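Local coordinates for protein KLLA0F20702p (Kluyveromyces lactis, PDB 5Y5A) that binds the telomere protein Cdc13 as the yeast telomerase subunit Est1, and probably recruits telomerase to chromosome ends, at residues 408-413 and 424-429; 428-433 and 447-452; 84-89 and 196-201; 16-21 and 39-44. One frame throughout, in Å; residues are numbered along the deposited sequence.

How the contacts relate
From the N terminus, contact 4 comes first. It closes the short connection between helices 7-21 and 33-53, part of which is not modelled. Contact 3 follows in series and closes a far longer excursion of 106 residues, joining helix 78-105 to helix 179-206. Contacts 3 and 4 touch each other, with centres about 14 Å apart, so together they join helices 7-21, 33-53, 78-105 and 179-206 of the N-terminal part. Contacts 1 and 2 lie across the chain's centre, in the Est1 DNA/RNA binding domain. They follow one another: contact 2 starts on helix 421-433, where contact 1 ends, and they share Ile428 and Met429. No contact nests within another.

Contact 1. Residues 408-413 and 424-429; sequences KVIMKE and AMARIM
Ile410 meets Met425, Ala426 and Met429 through one atom, its terminal methyl CD1. This methyl lies 4.1 Å from the backbone N of Ala426. It is 4.2 Å from CB of Met425 and 4.3 Å from CB of Ala426. The fourth neighbour is the end of a longer chain: CE of Met429 stands 4.3 Å from CD1 of Ile410. The methyl therefore rests on the surface of helix 421-433, against its backbone as well as its side chains. Ala426 meets it with both its backbone N and its CB.

The torsions of Ile410 explain the reach. CG1 lies anti to the carbonyl carbon (chi1 -54°), and CD1 continues outward in an extended chain (chi2 176°). The two methionines behave differently. Met425 bends at its last torsion and touches Ile410 near its root, whereas Met429 touches with its terminal methyl.

Side chains farther out pack on this first shell. Leu456 of helix 447-462 touches Ile410, and Phe362 and Leu365 of helix 339-379 touch Met425. Phe402, Leu405 and Ile406, from Ile410's own helix, touch Met429. On helix 421-433, Arg427 reaches elsewhere, to salt bridges with Asp500, Glu484 and Asp485.

The four touching residues are buried, and Ile410 supplies nearly half of the 151 Å² buried between the segments. No hydrogen bond or salt bridge crosses the contact. Cohesion here comes from burial of methyl and methylene groups in fairly relaxed van der Waals packing, so shape matters more than bond direction.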
loop_
_atom_site.group_PDB
_atom_site.type_symbol
_atom_site.label_atom_id
_atom_site.label_comp_id
_atom_site.label_asym_id
_atom_site.label_seq_id
_atom_site.Cartn_x
_atom_site.Cartn_y
_atom_site.Cartn_z
ATOM N N LYS A 408 -4.656 17.102 -18.507
ATOM C CA LYS A 408 -3.884 16.517 -19.607
ATOM C C LYS A 408 -4.117 15.022 -19.782
ATOM O O LYS A 408 -3.719 14.455 -20.802
ATOM C CB LYS A 408 -2.381 16.779 -19.423
ATOM C CG LYS A 408 -2.007 18.225 -19.118
ATOM C CD LYS A 408 -2.379 19.166 -20.244
ATOM C CE LYS A 408 -2.006 20.593 -19.886
ATOM N NZ LYS A 408 -2.555 21.563 -20.866
ATOM N N VAL A 409 -4.755 14.370 -18.814
ATOM C CA VAL A 409 -4.898 12.918 -18.926
ATOM C C VAL A 409 -6.356 12.457 -18.901
ATOM O O VAL A 409 -6.855 11.941 -19.898
ATOM C CB VAL A 409 -4.109 12.174 -17.812
ATOM C CG1 VAL A 409 -4.185 10.679 -18.032
ATOM C CG2 VAL A 409 -2.653 12.624 -17.793
ATOM N N ILE A 410 -7.033 12.641 -17.774
ATOM C CA ILE A 410 -8.397 12.147 -17.621
ATOM C C ILE A 410 -9.334 12.792 -18.647
ATOM O O ILE A 410 -10.195 12.115 -19.207
ATOM C CB ILE A 410 -8.934 12.389 -16.190
ATOM C CG1 ILE A 410 -7.975 11.792 -15.149
ATOM C CG2 ILE A 410 -10.313 11.780 -16.032
ATOM C CD1 ILE A 410 -8.376 12.065 -13.685
ATOM N N MET A 411 -9.145 14.083 -18.924
ATOM C CA MET A 411 -9.968 14.770 -19.924
ATOM C C MET A 411 -9.797 14.168 -21.313
ATOM O O MET A 411 -10.713 14.236 -22.139
ATOM C CB MET A 411 -9.644 16.270 -19.971
ATOM C CG MET A 411 -10.285 17.092 -18.860
ATOM S SD MET A 411 -12.075 17.184 -18.987
ATOM C CE MET A 411 -12.250 18.378 -20.311
ATOM N N LYS A 412 -8.632 13.580 -21.572
ATOM C CA LYS A 412 -8.384 12.952 -22.871
ATOM C C LYS A 412 -8.794 11.480 -22.877
ATOM O O LYS A 412 -8.713 10.821 -23.909
ATOM C CB LYS A 412 -6.907 13.069 -23.274
ATOM C CG LYS A 412 -6.343 14.486 -23.257
ATOM C CD LYS A 412 -5.040 14.580 -24.059
ATOM C CE LYS A 412 -4.330 15.913 -23.815
ATOM N NZ LYS A 412 -3.094 16.062 -24.641
ATOM N N GLU A 413 -9.236 10.961 -21.732
ATOM C CA GLU A 413 -9.520 9.530 -21.630
ATOM C C GLU A 413 -10.808 9.161 -20.886
ATOM O O GLU A 413 -10.981 8.006 -20.495
ATOM C CB GLU A 413 -8.347 8.820 -20.945
ATOM C CG GLU A 413 -7.012 8.969 -21.656
ATOM C CD GLU A 413 -6.984 8.274 -23.003
ATOM O OE1 GLU A 413 -6.120 8.624 -23.842
ATOM O OE2 GLU A 413 -7.816 7.367 -23.221
ATOM N N ALA A 424 -10.947 6.057 -12.076
ATOM C CA ALA A 424 -10.607 5.661 -10.704
ATOM C C ALA A 424 -9.810 6.747 -9.996
ATOM O O ALA A 424 -9.998 6.987 -8.810
ATOM C CB ALA A 424 -9.827 4.355 -10.694
ATOM N N MET A 425 -8.923 7.408 -10.730
ATOM C CA MET A 425 -8.135 8.501 -10.168
ATOM C C MET A 425 -9.034 9.664 -9.756
ATOM O O MET A 425 -8.830 10.271 -8.705
ATOM C CB MET A 425 -7.066 8.976 -11.170
ATOM C CG MET A 425 -5.851 8.044 -11.253
ATOM S SD MET A 425 -4.477 8.662 -12.253
ATOM C CE MET A 425 -5.261 8.855 -13.850
ATOM N N ALA A 426 -10.037 9.967 -10.575
ATOM C CA ALA A 426 -10.998 11.005 -10.202
ATOM C C ALA A 426 -11.780 10.620 -8.938
ATOM O O ALA A 426 -12.037 11.477 -8.091
ATOM C CB ALA A 426 -11.953 11.298 -11.363
ATOM N N ARG A 427 -12.159 9.345 -8.809
ATOM C CA ARG A 427 -12.898 8.886 -7.624
ATOM C C ARG A 427 -12.070 9.088 -6.365
ATOM O O ARG A 427 -12.566 9.519 -5.329
ATOM C CB ARG A 427 -13.273 7.406 -7.726
ATOM C CG ARG A 427 -14.425 7.075 -8.645
ATOM C CD ARG A 427 -14.779 5.607 -8.502
ATOM N NE ARG A 427 -15.240 5.283 -7.154
ATOM C CZ ARG A 427 -15.084 4.093 -6.580
ATOM N NH1 ARG A 427 -15.539 3.876 -5.352
ATOM N NH2 ARG A 427 -14.466 3.116 -7.237
ATOM N N ILE A 428 -10.794 8.760 -6.483
ATOM C CA ILE A 428 -9.877 8.790 -5.364
ATOM C C ILE A 428 -9.636 10.221 -4.868
ATOM O O ILE A 428 -9.629 10.473 -3.653
ATOM C CB ILE A 428 -8.580 8.092 -5.769
ATOM C CG1 ILE A 428 -8.837 6.587 -5.814
ATOM C CG2 ILE A 428 -7.437 8.435 -4.841
ATOM C CD1 ILE A 428 -7.756 5.834 -6.493
ATOM N N MET A 429 -9.482 11.155 -5.804
ATOM C CA MET A 429 -9.375 12.567 -5.456
ATOM C C MET A 429 -10.588 13.031 -4.645
ATOM O O MET A 429 -10.442 13.613 -3.574
ATOM C CB MET A 429 -9.229 13.428 -6.718
ATOM C CG MET A 429 -7.949 13.164 -7.528
ATOM S SD MET A 429 -7.816 14.268 -8.962
ATOM C CE MET A 429 -6.616 13.406 -9.975
#

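Contact 2. Residues 428-433 and 447-452; sequences IMMCWI and TSFCQS
Ile433 and Phe449 form the tight part of this contact. Their side chains come from opposite directions, and CD1 of Ile433 meets the far end of the ring. It lies 3.5 Å from CZ and 3.6 Å from CE2 of Phe449. The methyl approaches the ring obliquely. Phe449 extends straight toward helix 421-433, with CG anti to the backbone N (chi1 180°). That long reach is needed, because the axes of the two short helical segments come no closer than 13.7 Å. They run at 129° to each other, nearer antiparallel than parallel.

The two methionines fit less closely. Both place sulfur at the edge of the Phe449 ring, near its plane. SD of Met430 is 4.3 Å from CZ of Phe449, and SD of Met429 is 4.5 Å from its CE1. Met430 is bent at its first two torsions (chi2 -50°), which brings SD to the ring. It also packs on an aromatic side chain of the bound peptide, probably the Cdc13 piece, so this patch borders the partner's binding site.

Around the ring, Phe399 meets Phe449 edge-to-face, and Phe544 of helix 526-546 touches Ile433 and Met430. Solvent is reached beyond the touching residues, where Thr447 and Ser448 are exposed at the start of helix 447-462.

No hydrogen bond crosses between the segments. One methyl packs closely on the end of the ring, and two sulfurs lie at its edge. Sulfur near the slightly positive ring hydrogens may add a weak polar attraction, but the distances suggest mainly dispersion and burial.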
loop_
_atom_site.group_PDB
_atom_site.type_symbol
_atom_site.label_atom_id
_atom_site.label_comp_id
_atom_site.label_asym_id
_atom_site.label_seq_id
_atom_site.Cartn_x
_atom_site.Cartn_y
_atom_site.Cartn_z
ATOM N N ILE A 428 -10.794 8.760 -6.483
ATOM C CA ILE A 428 -9.877 8.790 -5.364
ATOM C C ILE A 428 -9.636 10.221 -4.868
ATOM O O ILE A 428 -9.629 10.473 -3.653
ATOM C CB ILE A 428 -8.580 8.092 -5.769
ATOM C CG1 ILE A 428 -8.837 6.587 -5.814
ATOM C CG2 ILE A 428 -7.437 8.435 -4.841
ATOM C CD1 ILE A 428 -7.756 5.834 -6.493
ATOM N N MET A 429 -9.482 11.155 -5.804
ATOM C CA MET A 429 -9.375 12.567 -5.456
ATOM C C MET A 429 -10.588 13.031 -4.645
ATOM O O MET A 429 -10.442 13.613 -3.574
ATOM C CB MET A 429 -9.229 13.428 -6.718
ATOM C CG MET A 429 -7.949 13.164 -7.528
ATOM S SD MET A 429 -7.816 14.268 -8.962
ATOM C CE MET A 429 -6.616 13.406 -9.975
ATOM N N MET A 430 -11.783 12.750 -5.156
ATOM C CA MET A 430 -13.005 13.194 -4.510
ATOM C C MET A 430 -13.211 12.521 -3.161
ATOM O O MET A 430 -13.644 13.156 -2.206
ATOM C CB MET A 430 -14.208 12.936 -5.413
ATOM C CG MET A 430 -14.087 13.601 -6.766
ATOM S SD MET A 430 -13.641 15.343 -6.619
ATOM C CE MET A 430 -15.063 15.937 -5.730
ATOM N N CYS A 431 -12.901 11.237 -3.086
ATOM C CA CYS A 431 -13.055 10.517 -1.831
ATOM C C CYS A 431 -12.082 11.038 -0.786
ATOM O O CYS A 431 -12.416 11.125 0.400
ATOM C CB CYS A 431 -12.857 9.021 -2.043
ATOM S SG CYS A 431 -14.276 8.240 -2.811
ATOM N N TRP A 432 -10.881 11.394 -1.224
ATOM C CA TRP A 432 -9.910 11.995 -0.318
ATOM C C TRP A 432 -10.412 13.344 0.167
ATOM O O TRP A 432 -10.436 13.624 1.372
ATOM C CB TRP A 432 -8.555 12.169 -1.003
ATOM C CG TRP A 432 -7.525 12.808 -0.113
ATOM C CD1 TRP A 432 -7.155 12.399 1.141
ATOM C CD2 TRP A 432 -6.715 13.950 -0.417
ATOM N NE1 TRP A 432 -6.168 13.223 1.638
ATOM C CE2 TRP A 432 -5.872 14.175 0.695
ATOM C CE3 TRP A 432 -6.614 14.800 -1.524
ATOM C CZ2 TRP A 432 -4.951 15.221 0.734
ATOM C CZ3 TRP A 432 -5.688 15.832 -1.488
ATOM C CH2 TRP A 432 -4.875 16.036 -0.363
ATOM N N ILE A 433 -10.818 14.173 -0.790
ATOM C CA ILE A 433 -11.237 15.536 -0.501
ATOM C C ILE A 433 -12.410 15.574 0.482
ATOM O O ILE A 433 -12.396 16.371 1.417
ATOM C CB ILE A 433 -11.583 16.277 -1.804
ATOM C CG1 ILE A 433 -10.294 16.544 -2.593
ATOM C CG2 ILE A 433 -12.297 17.587 -1.524
ATOM C CD1 ILE A 433 -10.508 17.134 -3.964
ATOM N N THR A 447 -9.196 27.680 -7.659
ATOM C CA THR A 447 -9.825 28.014 -8.936
ATOM C C THR A 447 -9.423 27.023 -10.024
ATOM O O THR A 447 -10.267 26.583 -10.805
ATOM C CB THR A 447 -9.483 29.457 -9.405
ATOM O OG1 THR A 447 -8.063 29.642 -9.419
ATOM C CG2 THR A 447 -10.124 30.496 -8.489
ATOM N N SER A 448 -8.144 26.656 -10.062
ATOM C CA SER A 448 -7.673 25.707 -11.064
ATOM C C SER A 448 -8.351 24.352 -10.883
ATOM O O SER A 448 -8.797 23.756 -11.851
ATOM C CB SER A 448 -6.156 25.550 -10.996
ATOM O OG SER A 448 -5.767 25.020 -9.747
ATOM N N PHE A 449 -8.450 23.880 -9.644
ATOM C CA PHE A 449 -9.048 22.570 -9.403
ATOM C C PHE A 449 -10.553 22.579 -9.683
ATOM O O PHE A 449 -11.072 21.674 -10.328
ATOM C CB PHE A 449 -8.775 22.075 -7.969
ATOM C CG PHE A 449 -9.388 20.730 -7.689
ATOM C CD1 PHE A 449 -8.819 19.577 -8.208
ATOM C CD2 PHE A 449 -10.571 20.620 -6.968
ATOM C CE1 PHE A 449 -9.406 18.332 -7.991
ATOM C CE2 PHE A 449 -11.160 19.380 -6.747
ATOM C CZ PHE A 449 -10.577 18.237 -7.263
ATOM N N CYS A 450 -11.252 23.607 -9.214
ATOM C CA CYS A 450 -12.682 23.742 -9.504
ATOM C C CYS A 450 -12.951 23.862 -10.992
ATOM O O CYS A 450 -13.893 23.258 -11.504
ATOM C CB CYS A 450 -13.275 24.948 -8.771
ATOM S SG CYS A 450 -13.406 24.657 -7.002
ATOM N N GLN A 451 -12.130 24.638 -11.690
ATOM C CA GLN A 451 -12.252 24.716 -13.146
ATOM C C GLN A 451 -12.085 23.328 -13.785
ATOM O O GLN A 451 -12.851 22.951 -14.674
ATOM C CB GLN A 451 -11.226 25.689 -13.730
ATOM C CG GLN A 451 -11.318 25.839 -15.242
ATOM C CD GLN A 451 -12.599 26.537 -15.672
ATOM O OE1 GLN A 451 -12.797 27.716 -15.391
ATOM N NE2 GLN A 451 -13.484 25.800 -16.337
ATOM N N SER A 452 -11.092 22.568 -13.321
ATOM C CA SER A 452 -10.835 21.231 -13.863
ATOM C C SER A 452 -12.008 20.274 -13.650
ATOM O O SER A 452 -12.376 19.530 -14.551
ATOM C CB SER A 452 -9.563 20.638 -13.240
ATOM O OG SER A 452 -8.408 21.182 -13.856
#

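Contact 3. Residues 84-89 and 196-201; sequences LTWKHV and GCSQRY
Trp86 bridges two helices of the Est1 family domain, which belongs to the helical TPR clan. Segments 84-89 and 196-201 run at 34° to each other, with their axes 12.8 Å apart. The indole spans the gap. Its CG lies anti to the backbone N (chi1 175°), which sends the six-membered ring out to the second helix.

Three residues meet that ring in different ways. Cys197 lies toward one face: its SG is 4.3 Å above the plane and offset toward the rim. This is a sulfur-aromatic contact, with SG 4.8 Å from the centroid of the Trp86 six-membered ring and 27° off its normal. The CB of Cys197 comes closer, 3.5 Å from CH2 of Trp86, on an oblique line.

Tyr201 comes to the edge of the indole, its CE2 3.9 Å from CH2 of Trp86. CH2 lies obliquely to the tyrosine ring, and the two ring planes are inclined to each other, so they do not stack. Each stacks elsewhere: Trp86 with Tyr194, and Tyr201 with Phe94.

Ser198 also lies at the indole edge. Its OG is 3.8 Å from CZ3 of Trp86, while its hydrogen bond goes to the carbonyl O of Tyr194.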
loop_
_atom_site.group_PDB
_atom_site.type_symbol
_atom_site.label_atom_id
_atom_site.label_comp_id
_atom_site.label_asym_id
_atom_site.label_seq_id
_atom_site.Cartn_x
_atom_site.Cartn_y
_atom_site.Cartn_z
ATOM N N LEU A 84 5.721 -13.730 18.609
ATOM C CA LEU A 84 6.835 -14.043 19.497
ATOM C C LEU A 84 7.802 -15.033 18.844
ATOM O O LEU A 84 8.994 -15.077 19.178
ATOM C CB LEU A 84 6.325 -14.610 20.822
ATOM C CG LEU A 84 5.627 -13.632 21.768
ATOM C CD1 LEU A 84 5.105 -14.368 22.985
ATOM C CD2 LEU A 84 6.573 -12.517 22.183
ATOM N N THR A 85 7.279 -15.832 17.920
ATOM C CA THR A 85 8.090 -16.809 17.209
ATOM C C THR A 85 9.039 -16.117 16.238
ATOM O O THR A 85 10.234 -16.418 16.189
ATOM C CB THR A 85 7.217 -17.810 16.444
ATOM O OG1 THR A 85 6.454 -18.588 17.379
ATOM C CG2 THR A 85 8.091 -18.731 15.610
ATOM N N TRP A 86 8.496 -15.184 15.468
ATOM C CA TRP A 86 9.306 -14.398 14.554
ATOM C C TRP A 86 10.362 -13.607 15.306
ATOM O O TRP A 86 11.547 -13.698 15.005
ATOM C CB TRP A 86 8.435 -13.445 13.740
ATOM C CG TRP A 86 9.252 -12.546 12.886
ATOM C CD1 TRP A 86 9.458 -11.210 13.061
ATOM C CD2 TRP A 86 10.007 -12.927 11.727
ATOM N NE1 TRP A 86 10.287 -10.730 12.075
ATOM C CE2 TRP A 86 10.637 -11.760 11.246
ATOM C CE3 TRP A 86 10.206 -14.134 11.052
ATOM C CZ2 TRP A 86 11.450 -11.773 10.115
ATOM C CZ3 TRP A 86 11.015 -14.141 9.932
ATOM C CH2 TRP A 86 11.628 -12.970 9.474
ATOM N N LYS A 87 9.913 -12.851 16.305
ATOM C CA LYS A 87 10.770 -11.933 17.049
ATOM C C LYS A 87 11.903 -12.614 17.808
ATOM O O LYS A 87 13.037 -12.139 17.787
ATOM C CB LYS A 87 9.926 -11.122 18.032
ATOM C CG LYS A 87 10.693 -10.053 18.783
ATOM C CD LYS A 87 9.777 -9.337 19.754
ATOM C CE LYS A 87 10.528 -8.315 20.582
ATOM N NZ LYS A 87 9.643 -7.680 21.600
ATOM N N HIS A 88 11.598 -13.722 18.475
ATOM C CA HIS A 88 12.543 -14.323 19.408
ATOM C C HIS A 88 13.268 -15.547 18.860
ATOM O O HIS A 88 14.336 -15.916 19.351
ATOM C CB HIS A 88 11.822 -14.697 20.700
ATOM C CG HIS A 88 11.267 -13.520 21.437
ATOM N ND1 HIS A 88 12.061 -12.652 22.155
ATOM C CD2 HIS A 88 10.000 -13.064 21.565
ATOM C CE1 HIS A 88 11.305 -11.713 22.695
ATOM N NE2 HIS A 88 10.051 -11.939 22.352
ATOM N N VAL A 89 12.690 -16.180 17.846
ATOM C CA VAL A 89 13.273 -17.401 17.306
ATOM C C VAL A 89 13.804 -17.209 15.891
ATOM O O VAL A 89 14.972 -17.473 15.619
ATOM C CB VAL A 89 12.254 -18.551 17.295
ATOM C CG1 VAL A 89 12.896 -19.814 16.758
ATOM C CG2 VAL A 89 11.694 -18.774 18.687
ATOM N N GLY A 196 6.637 -14.793 3.953
ATOM C CA GLY A 196 7.114 -13.740 3.067
ATOM C C GLY A 196 8.490 -13.220 3.444
ATOM O O GLY A 196 9.415 -13.231 2.624
ATOM N N CYS A 197 8.630 -12.778 4.691
ATOM C CA CYS A 197 9.917 -12.309 5.207
ATOM C C CYS A 197 11.016 -13.355 5.080
ATOM O O CYS A 197 12.139 -13.031 4.702
ATOM C CB CYS A 197 9.799 -11.907 6.673
ATOM S SG CYS A 197 8.591 -10.624 7.010
ATOM N N SER A 198 10.692 -14.600 5.421
ATOM C CA SER A 198 11.666 -15.687 5.368
ATOM C C SER A 198 12.150 -15.893 3.941
ATOM O O SER A 198 13.343 -16.032 3.699
ATOM C CB SER A 198 11.066 -16.983 5.910
ATOM O OG SER A 198 10.605 -16.806 7.234
ATOM N N GLN A 199 11.205 -15.905 3.005
ATOM C CA GLN A 199 11.507 -16.034 1.586
ATOM C C GLN A 199 12.392 -14.899 1.089
ATOM O O GLN A 199 13.290 -15.122 0.276
ATOM C CB GLN A 199 10.217 -16.073 0.768
ATOM C CG GLN A 199 9.458 -17.367 0.889
ATOM C CD GLN A 199 10.253 -18.532 0.359
ATOM O OE1 GLN A 199 10.957 -18.410 -0.646
ATOM N NE2 GLN A 199 10.160 -19.669 1.037
ATOM N N ARG A 200 12.129 -13.681 1.562
ATOM C CA ARG A 200 12.949 -12.545 1.167
ATOM C C ARG A 200 14.377 -12.754 1.651
ATOM O O ARG A 200 15.332 -12.587 0.896
ATOM C CB ARG A 200 12.400 -11.229 1.718
ATOM C CG ARG A 200 13.198 -10.025 1.235
ATOM C CD ARG A 200 12.678 -8.713 1.791
ATOM N NE ARG A 200 12.630 -8.723 3.246
ATOM C CZ ARG A 200 13.695 -8.598 4.034
ATOM N NH1 ARG A 200 13.544 -8.624 5.352
ATOM N NH2 ARG A 200 14.907 -8.454 3.511
ATOM N N TYR A 201 14.508 -13.130 2.918
ATOM C CA TYR A 201 15.810 -13.390 3.516
ATOM C C TYR A 201 16.575 -14.486 2.780
ATOM O O TYR A 201 17.790 -14.391 2.599
ATOM C CB TYR A 201 15.654 -13.778 4.983
ATOM C CG TYR A 201 15.671 -12.614 5.939
ATOM C CD1 TYR A 201 16.840 -11.896 6.163
ATOM C CD2 TYR A 201 14.526 -12.243 6.635
ATOM C CE1 TYR A 201 16.867 -10.830 7.048
ATOM C CE2 TYR A 201 14.543 -11.177 7.524
ATOM C CZ TYR A 201 15.716 -10.474 7.727
ATOM O OH TYR A 201 15.736 -9.417 8.611
#

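Contact 4. Residues 16-21 and 39-44; sequences QKQLQS and QMIHSK
The flat amide of Gln18 meets Ile41 through its oxygen. OE1 of Gln18 lies 3.8 Å from CD1 and 4.0 Å from CG1 of Ile41, and the amide nitrogen is farther off. Gln18 is extended beyond CG, and the two side chains pass each other in opposite directions. The contact is an oxygen beside hydrocarbon, not a hydrogen bond, and it sits at the exposed border of the pair. The other flat group of note is the imidazole of His42. It takes no part between the segments, but its NE2 is hydrogen-bonded to NE2 of His90, and the two rings meet at about 70°.

The apolar centre is Leu19 against Ile41, which reach toward each other tip to tip. CD1 of Ile41 faces the fork of the leucine. It is 3.8 Å from CG, 3.9 Å from CD1 and 4.1 Å from CD2 of Leu19. Ile41 brings this methyl forward with CG1 anti to the carbonyl carbon (chi1 -65°) and an extended second torsion (chi2 175°).

Helix 78-105 covers one flank. Its Val89 touches both Leu19 and Ile41, and Ile93 adds to Leu19. Gln16 OE1 is hydrogen-bonded to His88 ND1 on the same helix.

Helices 7-21 and 33-53 run in roughly opposite directions here. The pair is an antiparallel helical hairpin packed on a third helix, an arrangement consistent with the all-helical, TPR-like build of the Est1 family.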
loop_
_atom_site.group_PDB
_atom_site.type_symbol
_atom_site.label_atom_id
_atom_site.label_comp_id
_atom_site.label_asym_id
_atom_site.label_seq_id
_atom_site.Cartn_x
_atom_site.Cartn_y
_atom_site.Cartn_z
ATOM N N GLN A 16 15.025 -17.550 22.574
ATOM C CA GLN A 16 16.008 -16.638 22.012
ATOM C C GLN A 16 17.379 -16.862 22.640
ATOM O O GLN A 16 18.358 -17.097 21.933
ATOM C CB GLN A 16 15.558 -15.190 22.207
ATOM C CG GLN A 16 16.461 -14.154 21.562
ATOM C CD GLN A 16 15.843 -12.774 21.558
ATOM O OE1 GLN A 16 14.623 -12.631 21.492
ATOM N NE2 GLN A 16 16.681 -11.746 21.631
ATOM N N LYS A 17 17.436 -16.818 23.970
ATOM C CA LYS A 17 18.699 -16.968 24.692
ATOM C C LYS A 17 19.350 -18.322 24.431
ATOM O O LYS A 17 20.572 -18.421 24.335
ATOM C CB LYS A 17 18.484 -16.767 26.194
ATOM C CG LYS A 17 17.939 -15.388 26.543
ATOM C CD LYS A 17 17.981 -15.093 28.037
ATOM C CE LYS A 17 17.471 -13.681 28.307
ATOM N NZ LYS A 17 17.577 -13.281 29.735
ATOM N N GLN A 18 18.528 -19.360 24.310
ATOM C CA GLN A 18 19.018 -20.687 23.959
ATOM C C GLN A 18 19.716 -20.685 22.599
ATOM O O GLN A 18 20.810 -21.230 22.453
ATOM C CB GLN A 18 17.871 -21.700 23.955
ATOM C CG GLN A 18 17.453 -22.172 25.339
ATOM C CD GLN A 18 16.401 -23.267 25.297
ATOM O OE1 GLN A 18 15.768 -23.498 24.267
ATOM N NE2 GLN A 18 16.213 -23.949 26.423
ATOM N N LEU A 19 19.080 -20.062 21.612
ATOM C CA LEU A 19 19.590 -20.071 20.243
ATOM C C LEU A 19 20.798 -19.156 20.050
ATOM O O LEU A 19 21.628 -19.396 19.171
ATOM C CB LEU A 19 18.478 -19.681 19.268
ATOM C CG LEU A 19 17.434 -20.775 19.044
ATOM C CD1 LEU A 19 16.301 -20.281 18.167
ATOM C CD2 LEU A 19 18.086 -22.014 18.443
ATOM N N GLN A 20 20.894 -18.109 20.865
ATOM C CA GLN A 20 22.033 -17.200 20.803
ATOM C C GLN A 20 23.317 -17.933 21.158
ATOM O O GLN A 20 24.361 -17.723 20.538
ATOM C CB GLN A 20 21.828 -16.009 21.739
ATOM C CG GLN A 20 20.729 -15.060 21.288
ATOM C CD GLN A 20 20.435 -13.977 22.310
ATOM O OE1 GLN A 20 20.855 -14.067 23.466
ATOM N NE2 GLN A 20 19.710 -12.944 21.886
ATOM N N SER A 21 23.227 -18.800 22.160
ATOM C CA SER A 21 24.355 -19.629 22.559
ATOM C C SER A 21 24.718 -20.592 21.431
ATOM O O SER A 21 25.878 -20.977 21.273
ATOM C CB SER A 21 24.029 -20.393 23.843
ATOM O OG SER A 21 25.184 -21.023 24.370
ATOM N N GLN A 39 14.603 -27.735 16.288
ATOM C CA GLN A 39 13.547 -28.740 16.228
ATOM C C GLN A 39 12.783 -28.846 17.540
ATOM O O GLN A 39 11.566 -29.025 17.547
ATOM C CB GLN A 39 14.125 -30.102 15.864
ATOM C CG GLN A 39 14.401 -30.272 14.392
ATOM C CD GLN A 39 15.128 -31.561 14.102
ATOM O OE1 GLN A 39 15.712 -32.167 14.997
ATOM N NE2 GLN A 39 15.094 -31.993 12.848
ATOM N N MET A 40 13.505 -28.744 18.648
ATOM C CA MET A 40 12.885 -28.823 19.961
ATOM C C MET A 40 11.975 -27.623 20.200
ATOM O O MET A 40 10.855 -27.768 20.694
ATOM C CB MET A 40 13.950 -28.908 21.051
ATOM C CG MET A 40 14.764 -30.187 21.011
ATOM S SD MET A 40 13.748 -31.662 21.212
ATOM C CE MET A 40 13.208 -31.456 22.904
ATOM N N ILE A 41 12.458 -26.437 19.838
ATOM C CA ILE A 41 11.701 -25.209 20.033
ATOM C C ILE A 41 10.481 -25.177 19.115
ATOM O O ILE A 41 9.393 -24.783 19.532
ATOM C CB ILE A 41 12.588 -23.964 19.797
ATOM C CG1 ILE A 41 13.690 -23.905 20.863
ATOM C CG2 ILE A 41 11.754 -22.684 19.802
ATOM C CD1 ILE A 41 14.699 -22.804 20.661
ATOM N N HIS A 42 10.664 -25.606 17.870
ATOM C CA HIS A 42 9.555 -25.718 16.926
ATOM C C HIS A 42 8.485 -26.672 17.449
ATOM O O HIS A 42 7.289 -26.436 17.279
ATOM C CB HIS A 42 10.050 -26.198 15.559
ATOM C CG HIS A 42 10.511 -25.096 14.659
ATOM N ND1 HIS A 42 10.725 -25.279 13.309
ATOM C CD2 HIS A 42 10.793 -23.795 14.910
ATOM C CE1 HIS A 42 11.122 -24.140 12.769
ATOM N NE2 HIS A 42 11.171 -23.224 13.720
ATOM N N SER A 43 8.928 -27.749 18.088
ATOM C CA SER A 43 8.017 -28.761 18.608
ATOM C C SER A 43 7.142 -28.205 19.725
ATOM O O SER A 43 5.966 -28.548 19.829
ATOM C CB SER A 43 8.796 -29.976 19.112
ATOM O OG SER A 43 7.942 -30.860 19.814
ATOM N N LYS A 44 7.721 -27.350 20.561
ATOM C CA LYS A 44 6.978 -26.736 21.655
ATOM C C LYS A 44 5.992 -25.709 21.129
ATOM O O LYS A 44 4.862 -25.619 21.604
ATOM C CB LYS A 44 7.925 -26.076 22.653
ATOM C CG LYS A 44 8.741 -27.046 23.473
ATOM C CD LYS A 44 9.505 -26.328 24.572
ATOM C CE LYS A 44 10.225 -27.316 25.473
ATOM N NZ LYS A 44 10.922 -26.632 26.594
#